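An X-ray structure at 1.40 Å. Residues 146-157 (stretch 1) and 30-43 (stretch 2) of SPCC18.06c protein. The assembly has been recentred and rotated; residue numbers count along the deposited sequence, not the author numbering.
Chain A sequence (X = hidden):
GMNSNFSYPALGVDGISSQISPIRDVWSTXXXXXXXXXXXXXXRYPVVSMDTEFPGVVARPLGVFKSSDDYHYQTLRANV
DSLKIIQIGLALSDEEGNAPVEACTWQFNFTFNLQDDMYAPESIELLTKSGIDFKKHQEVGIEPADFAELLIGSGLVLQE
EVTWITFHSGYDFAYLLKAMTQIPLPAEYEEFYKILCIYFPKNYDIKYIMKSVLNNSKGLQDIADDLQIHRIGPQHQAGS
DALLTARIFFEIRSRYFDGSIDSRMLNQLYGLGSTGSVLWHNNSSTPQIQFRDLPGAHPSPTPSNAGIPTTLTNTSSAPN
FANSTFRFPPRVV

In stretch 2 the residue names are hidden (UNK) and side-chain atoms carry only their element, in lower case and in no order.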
# COMPACT_ATOMS: atom_id res chain seq x y z
N ASP A 146 1.96 16.52 -4.52
CA ASP A 146 0.59 17.04 -4.40
C ASP A 146 -0.26 16.08 -3.58
O ASP A 146 -1.04 16.47 -2.71
CB ASP A 146 0.01 17.25 -5.79
CG ASP A 146 0.66 18.38 -6.58
OD1 ASP A 146 1.36 19.25 -5.99
OD2 ASP A 146 0.43 18.39 -7.82
N PHE A 147 -0.11 14.80 -3.86
CA PHE A 147 -0.84 13.78 -3.09
C PHE A 147 -0.43 13.82 -1.66
O PHE A 147 -1.23 13.74 -0.72
CB PHE A 147 -0.47 12.42 -3.69
CG PHE A 147 -0.98 11.24 -2.87
CD1 PHE A 147 -2.31 10.86 -2.89
CD2 PHE A 147 -0.08 10.50 -2.10
CE1 PHE A 147 -2.70 9.77 -2.14
CE2 PHE A 147 -0.49 9.41 -1.34
CZ PHE A 147 -1.82 9.03 -1.34
N ALA A 148 0.87 13.93 -1.44
CA ALA A 148 1.36 13.86 -0.06
C ALA A 148 0.85 15.01 0.80
O ALA A 148 0.45 14.79 1.96
CB ALA A 148 2.88 13.80 -0.15
N GLU A 149 0.84 16.24 0.29
CA GLU A 149 0.26 17.34 1.04
C GLU A 149 -1.17 17.03 1.49
O GLU A 149 -1.53 17.28 2.64
CB GLU A 149 0.21 18.56 0.13
CG GLU A 149 0.99 19.73 0.67
CD GLU A 149 1.08 20.81 -0.39
OE1 GLU A 149 0.01 21.09 -0.97
OE2 GLU A 149 2.21 21.30 -0.57
N LEU A 150 -1.97 16.49 0.58
CA LEU A 150 -3.36 16.16 0.90
C LEU A 150 -3.45 15.01 1.89
O LEU A 150 -4.28 15.01 2.80
CB LEU A 150 -4.14 15.86 -0.39
CG LEU A 150 -4.32 17.09 -1.31
CD1 LEU A 150 -5.06 16.72 -2.59
CD2 LEU A 150 -5.03 18.24 -0.61
N LEU A 151 -2.61 13.99 1.69
CA LEU A 151 -2.67 12.83 2.57
C LEU A 151 -2.31 13.22 4.00
O LEU A 151 -2.97 12.82 4.95
CB LEU A 151 -1.72 11.73 2.09
CG LEU A 151 -1.76 10.45 2.96
CD1 LEU A 151 -3.14 9.80 2.91
CD2 LEU A 151 -0.66 9.47 2.54
N ILE A 152 -1.28 14.03 4.16
CA ILE A 152 -0.86 14.39 5.52
C ILE A 152 -1.97 15.12 6.23
O ILE A 152 -2.17 14.90 7.43
CB ILE A 152 0.45 15.22 5.51
CG1 ILE A 152 1.62 14.42 4.94
CG2 ILE A 152 0.79 15.76 6.90
CD1 ILE A 152 2.81 15.29 4.57
N GLY A 153 -2.70 15.97 5.52
CA GLY A 153 -3.78 16.73 6.20
C GLY A 153 -5.08 16.00 6.20
O GLY A 153 -6.07 16.57 6.64
N SER A 154 -5.19 14.76 5.76
CA SER A 154 -6.46 14.11 5.47
C SER A 154 -7.15 13.56 6.71
O SER A 154 -8.37 13.35 6.66
CB SER A 154 -6.27 12.94 4.47
OG SER A 154 -5.40 11.94 5.05
N GLY A 155 -6.40 13.28 7.76
CA GLY A 155 -6.92 12.54 8.92
C GLY A 155 -6.54 11.06 8.80
O GLY A 155 -6.79 10.33 9.77
N LEU A 156 -5.96 10.59 7.68
CA LEU A 156 -5.65 9.16 7.60
C LEU A 156 -4.32 8.87 8.30
O LEU A 156 -4.17 7.70 8.75
CB LEU A 156 -5.58 8.72 6.15
CG LEU A 156 -6.91 8.32 5.46
CD1 LEU A 156 -7.85 9.53 5.29
CD2 LEU A 156 -6.62 7.63 4.14
N VAL A 157 -3.38 9.84 8.31
CA VAL A 157 -2.08 9.56 8.96
C VAL A 157 -1.94 10.36 10.25
O VAL A 157 -2.73 11.29 10.45
CB VAL A 157 -0.90 9.81 8.01
CG1 VAL A 157 -0.97 8.86 6.81
CG2 VAL A 157 -0.86 11.28 7.55
N UNK A 30 -8.57 15.01 -10.76
CA UNK A 30 -9.63 14.86 -9.77
C UNK A 30 -9.03 14.51 -8.39
O UNK A 30 -9.78 14.10 -7.50
c UNK A 30 -10.66 13.83 -10.23
c UNK A 30 -10.06 12.45 -10.36
n UNK A 30 -10.92 11.43 -10.33
o UNK A 30 -8.84 12.29 -10.48
N UNK A 31 -7.75 14.76 -8.24
CA UNK A 31 -7.09 14.51 -6.93
C UNK A 31 -7.79 15.17 -5.77
O UNK A 31 -8.08 14.54 -4.73
c UNK A 31 -5.63 14.97 -6.99
c UNK A 31 -3.51 15.53 -5.83
c UNK A 31 -4.87 14.86 -5.65
c UNK A 31 -4.76 13.42 -5.19
N UNK A 32 -8.06 16.46 -5.94
CA UNK A 32 -8.61 17.16 -4.77
C UNK A 32 -10.01 16.68 -4.41
O UNK A 32 -10.38 16.48 -3.24
c UNK A 32 -8.03 19.74 -2.79
n UNK A 32 -7.35 20.87 -2.95
c UNK A 32 -8.60 18.68 -5.03
c UNK A 32 -9.09 19.45 -3.83
o UNK A 32 -7.86 18.96 -1.84
N UNK A 33 -10.85 16.46 -5.42
CA UNK A 33 -12.21 15.97 -5.20
C UNK A 33 -12.23 14.62 -4.49
O UNK A 33 -12.98 14.31 -3.58
n UNK A 33 -15.74 16.39 -8.32
o UNK A 33 -14.56 14.56 -8.94
c UNK A 33 -14.87 15.41 -8.09
c UNK A 33 -14.29 15.42 -6.67
c UNK A 33 -12.89 15.90 -6.58
N UNK A 34 -11.33 13.74 -4.99
CA UNK A 34 -11.36 12.40 -4.42
C UNK A 34 -10.81 12.43 -3.00
O UNK A 34 -11.33 11.72 -2.13
c UNK A 34 -10.59 11.44 -5.35
c UNK A 34 -12.72 10.68 -6.53
o UNK A 34 -12.99 9.80 -5.65
c UNK A 34 -11.32 11.26 -6.69
o UNK A 34 -13.58 11.13 -7.31
N UNK A 35 -9.74 13.23 -2.76
CA UNK A 35 -9.27 13.32 -1.37
C UNK A 35 -10.37 13.91 -0.48
O UNK A 35 -10.51 13.48 0.67
c UNK A 35 -6.25 12.43 0.57
c UNK A 35 -7.98 14.16 -1.27
s UNK A 35 -6.41 11.86 -1.08
c UNK A 35 -6.77 13.45 -1.89
N UNK A 36 -11.14 14.85 -1.01
CA UNK A 36 -12.22 15.45 -0.21
C UNK A 36 -13.23 14.35 0.13
O UNK A 36 -13.72 14.30 1.27
c UNK A 36 -12.15 17.87 -0.99
n UNK A 36 -11.12 17.94 -0.18
o UNK A 36 -12.46 18.82 -1.77
c UNK A 36 -12.94 16.61 -0.91
N UNK A 37 -13.54 13.49 -0.83
CA UNK A 37 -14.50 12.40 -0.56
C UNK A 37 -13.97 11.46 0.51
O UNK A 37 -14.67 11.12 1.46
c UNK A 37 -14.81 11.66 -1.84
c UNK A 37 -15.86 10.53 -1.77
c UNK A 37 -17.19 10.98 -1.16
c UNK A 37 -16.06 9.96 -3.16
N UNK A 38 -12.71 11.04 0.34
CA UNK A 38 -12.05 10.21 1.37
C UNK A 38 -12.09 10.91 2.72
O UNK A 38 -12.43 10.25 3.71
c UNK A 38 -9.82 9.26 2.13
c UNK A 38 -10.62 9.86 0.96
c UNK A 38 -10.66 8.90 -0.25
c UNK A 38 -9.31 8.73 -0.94
N UNK A 39 -11.73 12.19 2.81
CA UNK A 39 -11.75 12.89 4.10
C UNK A 39 -13.12 12.88 4.75
O UNK A 39 -13.23 12.81 5.98
c UNK A 39 -9.51 16.85 4.84
s UNK A 39 -9.19 15.98 3.34
c UNK A 39 -11.26 14.34 3.91
c UNK A 39 -9.75 14.32 3.71
N UNK A 40 -14.16 12.97 3.92
CA UNK A 40 -15.51 12.98 4.46
C UNK A 40 -15.96 11.63 4.99
O UNK A 40 -16.97 11.61 5.73
c UNK A 40 -16.46 13.44 3.34
o UNK A 40 -16.81 12.40 2.44
N UNK A 41 -15.27 10.55 4.62
CA UNK A 41 -15.68 9.19 4.99
C UNK A 41 -14.83 8.59 6.09
O UNK A 41 -15.25 7.64 6.74
c UNK A 41 -16.44 7.91 1.35
c UNK A 41 -15.59 8.26 3.75
c UNK A 41 -16.71 8.50 2.71
c UNK A 41 -18.01 7.92 3.28
N UNK A 42 -13.60 9.08 6.30
CA UNK A 42 -12.62 8.33 7.12
C UNK A 42 -13.09 8.17 8.56
O UNK A 42 -12.75 7.15 9.19
c UNK A 42 -11.22 8.99 7.07
c UNK A 42 -10.15 8.11 7.75
c UNK A 42 -11.25 10.39 7.66
c UNK A 42 -9.92 6.82 7.00
N UNK A 43 -13.86 9.14 9.08
CA UNK A 43 -14.22 8.94 10.50
C UNK A 43 -15.15 7.74 10.65
O UNK A 43 -15.07 7.01 11.66
c UNK A 43 -15.36 10.03 12.49
o UNK A 43 -16.00 11.36 14.36
o UNK A 43 -15.78 12.36 12.40
c UNK A 43 -15.75 11.34 13.13
c UNK A 43 -14.86 10.20 11.07

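Position 30 carries two side-chain carbons, the second bearing one oxygen and one nitrogen: a short amide, Asn30. It sits right before the helix, its side chain is out of reach of stretch 1, and its amide is hydrogen-bonded elsewhere in the structure.

Position 31 has four carbons forked at the second, its CA-to-CB bond points toward stretch 1, and its carbons touch Asp146, Phe147 and Leu150. The fork identifies Leu31. Its CG lies 3.6 Å from Leu150 CD1, its CD2 3.9 Å from Asp146 CB, and its CD1 4.2 Å from Phe147 CD1, at the edge of the ring and near its plane.

Position 32 shows three carbons, the third with one oxygen and one nitrogen; the CA-to-CB bond runs sideways, but the chain end comes nearer, and the oxygen lies against Leu150 CD2. This is Gln32. Its OE1 is 3.2 Å from Leu150 CD2, a polar atom against a methyl, with no hydrogen bond. Position 33 has the same atom set and is Gln33, extended (chi1 and chi2 both t) and out of reach.

Position 34 ends three carbons in two oxygens, so it is Glu34; both oxygens find hydrogen bonds elsewhere in the structure.

Position 35 is unbranched, two carbons, a sulfur, then a carbon, and touches Phe147, Leu150, Leu151 and Ser154: Met35. All three chi angles are m, which folds the chain compactly. CG packs 3.8 Å from Leu150 CD1, while CE reaches to 3.9 Å from Ser154 CB and 4.1 Å from Leu151 N. SD stands 5.4 Å from the centroid of the Phe147 ring, 59° off its normal, an oblique sulfur-aromatic contact.

Position 36, two carbons with oxygen and nitrogen on the second, is Asn36; its CA-to-CB bond points away, and although the end of the side chain comes nearer, it makes no contact. Position 37, four carbons forked at the second, is Leu37, also without contact.

Position 38 has four carbons forked at the first, one arm two carbons long, with a carbon against Leu156 CD1; the fork defines Ile38. Its CG2 lies 3.7 Å from Leu156 CD1.

Position 39 repeats the unbranched sulfur pattern, its carbons against the carbonyl oxygens of Gly153 and Ser154: Met39. Its CG is 3.4 Å from Ser154 O, and CE is 3.9 Å from Gly153 O.

Position 40, one carbon and one oxygen, is Ser40; OG donates to Leu37 O at 2.7 Å. Position 41, forked at the second of four carbons, is Leu41, out of reach of stretch 1.

Position 42, forked at the first carbon with one longer arm, touches Leu156 and Ser154 and is Ile42. CG1 meets Leu156 CD1 at 3.7 Å, and CG2 lies 4.2 Å from Ser154 O. Position 43, three carbons and two oxygens, is Glu43, exposed.

The contact joins two nearly parallel helices, 20° apart and 10.6 Å at closest approach, burying 588 Å². No hydrogen bond crosses it, so apolar packing dominates. Leu150 fits against Leu31 and Met35; beyond the stretch 1 helix, Leu156 brings its end to Ile38 and Ile42. Ser154 OG bonds within its own stretch, donating to Leu151 O at 2.6 Å and accepting from Leu156 N at 3.0 Å. The CA spacing narrows to 5.6 Å between Ser154 and Met39, where a small side chain meets the methionine.

Stretch 2, residues 30-43: NLQQEMNLIMSLIE
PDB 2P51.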